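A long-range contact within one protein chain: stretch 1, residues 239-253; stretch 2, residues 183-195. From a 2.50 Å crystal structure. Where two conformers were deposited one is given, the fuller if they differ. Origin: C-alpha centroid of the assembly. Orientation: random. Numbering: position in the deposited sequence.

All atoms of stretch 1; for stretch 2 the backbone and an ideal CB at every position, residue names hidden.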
# COMPACT_ATOMS: atom_id res chain seq x y z
N GLU A 239 -5.49 -13.46 7.31
CA GLU A 239 -4.79 -14.75 7.44
C GLU A 239 -3.83 -14.92 6.30
O GLU A 239 -2.73 -15.42 6.50
CB GLU A 239 -5.75 -15.97 7.45
CG GLU A 239 -7.14 -15.77 8.04
CD GLU A 239 -7.98 -17.02 8.24
OE1 GLU A 239 -7.46 -18.14 8.04
OE2 GLU A 239 -9.18 -16.87 8.59
N TYR A 240 -4.28 -14.55 5.08
CA TYR A 240 -3.57 -14.70 3.81
C TYR A 240 -3.22 -13.36 3.12
O TYR A 240 -3.91 -12.34 3.29
CB TYR A 240 -4.43 -15.53 2.84
CG TYR A 240 -4.72 -16.93 3.30
CD1 TYR A 240 -3.83 -17.97 3.04
CD2 TYR A 240 -5.90 -17.24 3.97
CE1 TYR A 240 -4.10 -19.28 3.45
CE2 TYR A 240 -6.20 -18.54 4.37
CZ TYR A 240 -5.30 -19.56 4.10
OH TYR A 240 -5.59 -20.85 4.48
N LEU A 241 -2.17 -13.41 2.30
CA LEU A 241 -1.71 -12.27 1.50
C LEU A 241 -1.70 -12.65 0.03
O LEU A 241 -1.27 -13.76 -0.33
CB LEU A 241 -0.31 -11.77 1.94
CG LEU A 241 -0.14 -11.42 3.41
CD1 LEU A 241 1.33 -11.33 3.79
CD2 LEU A 241 -0.93 -10.17 3.80
N LEU A 242 -2.22 -11.74 -0.80
CA LEU A 242 -2.28 -11.94 -2.24
C LEU A 242 -1.60 -10.78 -2.96
O LEU A 242 -1.90 -9.60 -2.72
CB LEU A 242 -3.73 -12.11 -2.75
CG LEU A 242 -3.91 -12.66 -4.19
CD1 LEU A 242 -5.14 -13.56 -4.29
CD2 LEU A 242 -4.01 -11.52 -5.23
N GLN A 243 -0.72 -11.16 -3.89
CA GLN A 243 -0.06 -10.21 -4.77
C GLN A 243 -0.30 -10.64 -6.21
O GLN A 243 -0.23 -11.82 -6.54
CB GLN A 243 1.44 -10.09 -4.46
CG GLN A 243 2.11 -9.00 -5.30
CD GLN A 243 3.61 -8.99 -5.21
OE1 GLN A 243 4.20 -8.14 -4.55
NE2 GLN A 243 4.26 -9.92 -5.91
N PHE A 244 -0.60 -9.66 -7.07
CA PHE A 244 -0.79 -9.90 -8.49
C PHE A 244 -0.38 -8.64 -9.24
O PHE A 244 -0.85 -7.54 -8.93
CB PHE A 244 -2.23 -10.36 -8.84
CG PHE A 244 -2.45 -10.54 -10.32
CD1 PHE A 244 -1.80 -11.55 -11.02
CD2 PHE A 244 -3.29 -9.70 -11.03
CE1 PHE A 244 -1.95 -11.69 -12.40
CE2 PHE A 244 -3.47 -9.85 -12.41
CZ PHE A 244 -2.78 -10.83 -13.09
N GLY A 245 0.55 -8.80 -10.17
CA GLY A 245 1.07 -7.68 -10.95
C GLY A 245 1.24 -7.94 -12.43
O GLY A 245 1.44 -9.09 -12.85
N ILE A 246 1.14 -6.85 -13.22
CA ILE A 246 1.37 -6.83 -14.66
C ILE A 246 2.51 -5.82 -14.89
O ILE A 246 2.47 -4.70 -14.37
CB ILE A 246 0.08 -6.50 -15.50
CG1 ILE A 246 -1.10 -7.45 -15.18
CG2 ILE A 246 0.37 -6.49 -17.01
CD1 ILE A 246 -2.50 -6.96 -15.70
N ARG A 247 3.54 -6.25 -15.65
CA ARG A 247 4.70 -5.45 -16.00
C ARG A 247 4.76 -5.31 -17.51
O ARG A 247 4.76 -6.33 -18.21
CB ARG A 247 5.99 -6.09 -15.44
CG ARG A 247 7.10 -5.10 -15.11
CD ARG A 247 8.31 -5.77 -14.46
NE ARG A 247 8.46 -5.44 -13.04
CZ ARG A 247 8.34 -6.32 -12.05
NH1 ARG A 247 8.10 -7.60 -12.30
NH2 ARG A 247 8.47 -5.92 -10.79
N ILE A 248 4.75 -4.05 -18.04
CA ILE A 248 4.82 -3.81 -19.51
C ILE A 248 6.23 -3.25 -19.82
O ILE A 248 6.52 -2.08 -19.54
CB ILE A 248 3.66 -2.92 -20.08
CG1 ILE A 248 2.27 -3.55 -19.85
CG2 ILE A 248 3.92 -2.57 -21.58
CD1 ILE A 248 1.05 -2.72 -20.35
N ILE A 249 7.11 -4.11 -20.37
CA ILE A 249 8.52 -3.76 -20.61
C ILE A 249 8.79 -3.39 -22.07
O ILE A 249 8.56 -4.20 -22.98
CB ILE A 249 9.48 -4.92 -20.13
CG1 ILE A 249 9.21 -5.34 -18.67
CG2 ILE A 249 10.95 -4.54 -20.32
CD1 ILE A 249 9.02 -6.80 -18.54
N ASP A 250 9.36 -2.20 -22.27
CA ASP A 250 9.81 -1.65 -23.55
C ASP A 250 10.91 -2.50 -24.16
O ASP A 250 11.87 -2.84 -23.46
CB ASP A 250 10.32 -0.22 -23.32
CG ASP A 250 10.87 0.56 -24.51
OD1 ASP A 250 10.75 0.06 -25.65
OD2 ASP A 250 11.41 1.67 -24.29
N GLN A 251 10.81 -2.81 -25.46
CA GLN A 251 11.81 -3.58 -26.19
C GLN A 251 12.44 -2.76 -27.30
O GLN A 251 13.46 -3.19 -27.86
CB GLN A 251 11.21 -4.85 -26.81
CG GLN A 251 10.51 -5.82 -25.87
CD GLN A 251 11.40 -6.37 -24.80
OE1 GLN A 251 11.43 -5.87 -23.68
NE2 GLN A 251 12.13 -7.42 -25.13
N LYS A 252 11.85 -1.60 -27.67
CA LYS A 252 12.36 -0.84 -28.81
C LYS A 252 12.97 0.55 -28.48
O LYS A 252 14.05 0.82 -29.00
CB LYS A 252 11.28 -0.70 -29.90
CG LYS A 252 9.96 -0.07 -29.45
CD LYS A 252 9.02 0.21 -30.62
CE LYS A 252 8.93 1.66 -31.00
NZ LYS A 252 8.08 1.87 -32.21
N ASP A 253 12.32 1.43 -27.69
CA ASP A 253 12.81 2.79 -27.45
C ASP A 253 14.01 2.80 -26.52
O ASP A 253 15.02 3.39 -26.90
CB ASP A 253 11.70 3.71 -26.91
CG ASP A 253 11.84 5.18 -27.27
OD1 ASP A 253 12.81 5.82 -26.79
OD2 ASP A 253 10.97 5.69 -28.01
N UNK A 183 9.26 -10.08 -33.09
CA UNK A 183 9.91 -8.83 -32.71
C UNK A 183 8.91 -7.89 -32.00
O UNK A 183 8.53 -6.85 -32.57
CB UNK A 183 10.50 -8.15 -33.94
N UNK A 184 8.46 -8.24 -30.78
CA UNK A 184 7.48 -7.37 -30.09
C UNK A 184 8.06 -6.02 -29.64
O UNK A 184 9.25 -5.93 -29.27
CB UNK A 184 6.92 -8.10 -28.87
N UNK A 185 7.21 -4.97 -29.68
CA UNK A 185 7.54 -3.62 -29.20
C UNK A 185 7.60 -3.65 -27.68
O UNK A 185 8.40 -2.94 -27.08
CB UNK A 185 6.52 -2.59 -29.68
N UNK A 186 6.76 -4.51 -27.08
CA UNK A 186 6.61 -4.71 -25.64
C UNK A 186 6.65 -6.16 -25.22
O UNK A 186 6.08 -7.02 -25.87
CB UNK A 186 5.29 -4.09 -25.17
N UNK A 187 7.20 -6.39 -24.04
CA UNK A 187 7.18 -7.69 -23.40
C UNK A 187 6.28 -7.60 -22.15
O UNK A 187 6.44 -6.67 -21.35
CB UNK A 187 8.60 -8.14 -23.04
N UNK A 188 5.30 -8.52 -22.01
CA UNK A 188 4.44 -8.53 -20.82
C UNK A 188 4.98 -9.57 -19.83
O UNK A 188 5.30 -10.69 -20.21
CB UNK A 188 2.99 -8.83 -21.19
N UNK A 189 5.13 -9.16 -18.57
CA UNK A 189 5.62 -9.99 -17.47
C UNK A 189 4.66 -9.93 -16.29
O UNK A 189 4.19 -8.86 -15.91
CB UNK A 189 7.02 -9.54 -17.04
N UNK A 190 4.35 -11.09 -15.71
CA UNK A 190 3.47 -11.11 -14.54
C UNK A 190 4.18 -11.71 -13.37
O UNK A 190 5.02 -12.61 -13.51
CB UNK A 190 2.18 -11.89 -14.83
N UNK A 191 3.86 -11.15 -12.23
CA UNK A 191 4.33 -11.62 -10.95
C UNK A 191 3.09 -11.81 -10.05
O UNK A 191 2.07 -11.14 -10.20
CB UNK A 191 5.34 -10.65 -10.34
N UNK A 192 3.17 -12.80 -9.17
CA UNK A 192 2.07 -13.18 -8.27
C UNK A 192 2.62 -13.87 -7.05
O UNK A 192 3.71 -14.45 -7.09
CB UNK A 192 1.06 -14.09 -8.98
N UNK A 193 1.86 -13.83 -5.97
CA UNK A 193 2.17 -14.44 -4.69
C UNK A 193 0.89 -14.69 -3.93
O UNK A 193 -0.01 -13.84 -3.94
CB UNK A 193 3.12 -13.56 -3.87
N UNK A 194 0.82 -15.84 -3.25
CA UNK A 194 -0.26 -16.21 -2.35
C UNK A 194 0.28 -17.12 -1.25
O UNK A 194 0.77 -18.22 -1.51
CB UNK A 194 -1.39 -16.90 -3.11
N UNK A 195 0.18 -16.62 -0.00
CA UNK A 195 0.61 -17.33 1.19
C UNK A 195 -0.03 -16.71 2.44
O UNK A 195 -0.70 -15.67 2.34
CB UNK A 195 2.14 -17.31 1.30

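Residues 240-250 form a strand against which the second stretch runs antiparallel, its odd positions from 187 to 195 exchanging backbone hydrogen bonds with Leu-241 to Ile-249. Side chains therefore alternate between two faces, one carrying Leu-241, Gln-243, Arg-247 and Ile-249, the other Leu-242, Phe-244, Ile-246, Ile-248 and Asp-250.

At 183 the CB has no atom of stretch 1 within 5.5 Å, so almost anything would do; it is Lys-183. Position 184, with phi of -69° and psi of 146°, admits proline among many others, and its sideways CB is 5.2 Å from CG of Gln-251. The residue is Pro-184.

Position 185 presents its backbone O to N of Gln-251 (2.9 Å), a hydrogen bond that prolongs the ladder. Its CB lies 3.9 Å from CD of Lys-252, so an acidic or polar group would suit. Asp-185 brings OD1 to 3.2 Å from CD of Lys-252, but NZ of Lys-252 remains 4.2 Å from that OD1, too far for a salt bridge.

The CB at 186 is 4.1 Å from CG2 of Ile-248, which favours an aliphatic residue. Leu-186 places CD2 3.7 Å from that CG2. Across the sheet, 187 pairs with Ile-249, and an apolar chain of several sizes would fit; Leu-187 sets its CB 4.4 Å from CB of Ile-249. Position 188 lies beside Ile-246 and Ile-248, where a branched aliphatic is natural. Ile-188 touches both, CG2 to CG2 of Ile-246 and CG1 to CG1 of Ile-248, each at 4.2 Å.

At 189 the CB is 3.7 Å from CD1 of Ile-249 and 3.9 Å from CB of Arg-247, so a long chain with an aliphatic base and a polar end is plausible. Gln-189 has that form, and its amide is hydrogen-bonded elsewhere in the structure. Position 190 has its CB only 3.5 Å from O of Gly-245; a small or beta-branched residue would suit. Thr-190 rests CG2 4.2 Å from CG1 of Ile-246.

Position 191 is the most telling. Opposite it, Gly-245 has no side chain, leaving a gap flanked by Gln-243 and Arg-247 that a flat ring or a long chain could enter. Phe-191, at chi1 of 54° (p), folds its ring across the glycine: CA of Gly-245 lies 3.8 Å from the ring centroid over one face, while the guanidinium of Arg-247 stacks on the opposite face, its CZ 4.4 Å from the centroid and off-centre. A CB on Gly-245 would clash with CZ of Phe-191.

At 192 the CB is 4.3 Å from CD1 of Phe-244, and many residues could follow; Tyr-192 directs its ring away. Position 193 sits beside Gln-243, open to varied side chains, and Phe-193 packs CB to CB at 3.9 Å. Near Tyr-240 and Leu-242, 194 invites an apolar group: Phe-194 places CD1 3.8 Å from CD1 of Leu-242, its ring nearly parallel to that of Tyr-240 but slid aside. Position 195 is loosely constrained, and Asp-195 contributes mainly backbone, its O accepting from N of Leu-241 at 2.7 Å.

Stretch 2 183-195: KPDLLIQTFYFFD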
# COMPACT_ATOMS: atom_id res chain seq x y z
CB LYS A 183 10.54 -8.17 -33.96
CG LYS A 183 11.95 -7.67 -33.74
CD LYS A 183 12.52 -7.06 -35.02
CE LYS A 183 13.83 -6.34 -34.79
NZ LYS A 183 14.88 -7.23 -34.21
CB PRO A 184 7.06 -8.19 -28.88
CG PRO A 184 8.20 -9.10 -28.63
CD PRO A 184 8.80 -9.42 -29.95
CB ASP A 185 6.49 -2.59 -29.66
CG ASP A 185 6.48 -2.24 -31.15
OD1 ASP A 185 7.56 -2.32 -31.80
OD2 ASP A 185 5.42 -1.80 -31.63
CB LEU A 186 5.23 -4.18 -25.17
CG LEU A 186 4.87 -2.77 -25.55
CD1 LEU A 186 3.38 -2.54 -25.39
CD2 LEU A 186 5.69 -1.78 -24.76
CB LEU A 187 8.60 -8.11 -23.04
CG LEU A 187 8.78 -9.56 -22.57
CD1 LEU A 187 8.77 -10.53 -23.77
CD2 LEU A 187 10.09 -9.70 -21.77
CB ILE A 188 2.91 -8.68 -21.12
CG1 ILE A 188 2.30 -7.35 -21.63
CG2 ILE A 188 2.13 -9.07 -19.86
CD1 ILE A 188 2.51 -7.04 -22.98
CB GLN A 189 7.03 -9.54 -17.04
CG GLN A 189 7.85 -10.60 -16.29
CD GLN A 189 9.36 -10.36 -16.39
OE1 GLN A 189 9.93 -9.45 -15.76
NE2 GLN A 189 10.04 -11.19 -17.20
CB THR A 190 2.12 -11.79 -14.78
OG1 THR A 190 2.30 -13.09 -15.34
CG2 THR A 190 1.22 -10.97 -15.64
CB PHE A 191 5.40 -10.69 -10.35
CG PHE A 191 5.02 -9.24 -10.23
CD1 PHE A 191 4.98 -8.41 -11.36
CD2 PHE A 191 4.77 -8.67 -8.99
CE1 PHE A 191 4.68 -7.05 -11.23
CE2 PHE A 191 4.49 -7.32 -8.87
CZ PHE A 191 4.45 -6.51 -9.99
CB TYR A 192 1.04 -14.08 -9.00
CG TYR A 192 1.69 -15.20 -9.78
CD1 TYR A 192 2.05 -16.40 -9.17
CD2 TYR A 192 1.99 -15.04 -11.13
CE1 TYR A 192 2.70 -17.40 -9.88
CE2 TYR A 192 2.61 -16.06 -11.86
CZ TYR A 192 2.96 -17.24 -11.23
OH TYR A 192 3.59 -18.24 -11.92
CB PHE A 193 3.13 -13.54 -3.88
CG PHE A 193 3.49 -14.04 -2.49
CD1 PHE A 193 4.60 -14.87 -2.30
CD2 PHE A 193 2.75 -13.66 -1.38
CE1 PHE A 193 4.95 -15.32 -1.01
CE2 PHE A 193 3.09 -14.13 -0.09
CZ PHE A 193 4.20 -14.94 0.08
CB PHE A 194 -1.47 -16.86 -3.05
CG PHE A 194 -2.64 -17.02 -2.11
CD1 PHE A 194 -3.48 -15.95 -1.83
CD2 PHE A 194 -2.86 -18.23 -1.45
CE1 PHE A 194 -4.53 -16.09 -0.92
CE2 PHE A 194 -3.92 -18.36 -0.55
CZ PHE A 194 -4.75 -17.29 -0.30
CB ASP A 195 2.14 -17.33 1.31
CG ASP A 195 2.69 -18.39 2.26
OD1 ASP A 195 2.28 -19.57 2.15
OD2 ASP A 195 3.52 -18.02 3.13
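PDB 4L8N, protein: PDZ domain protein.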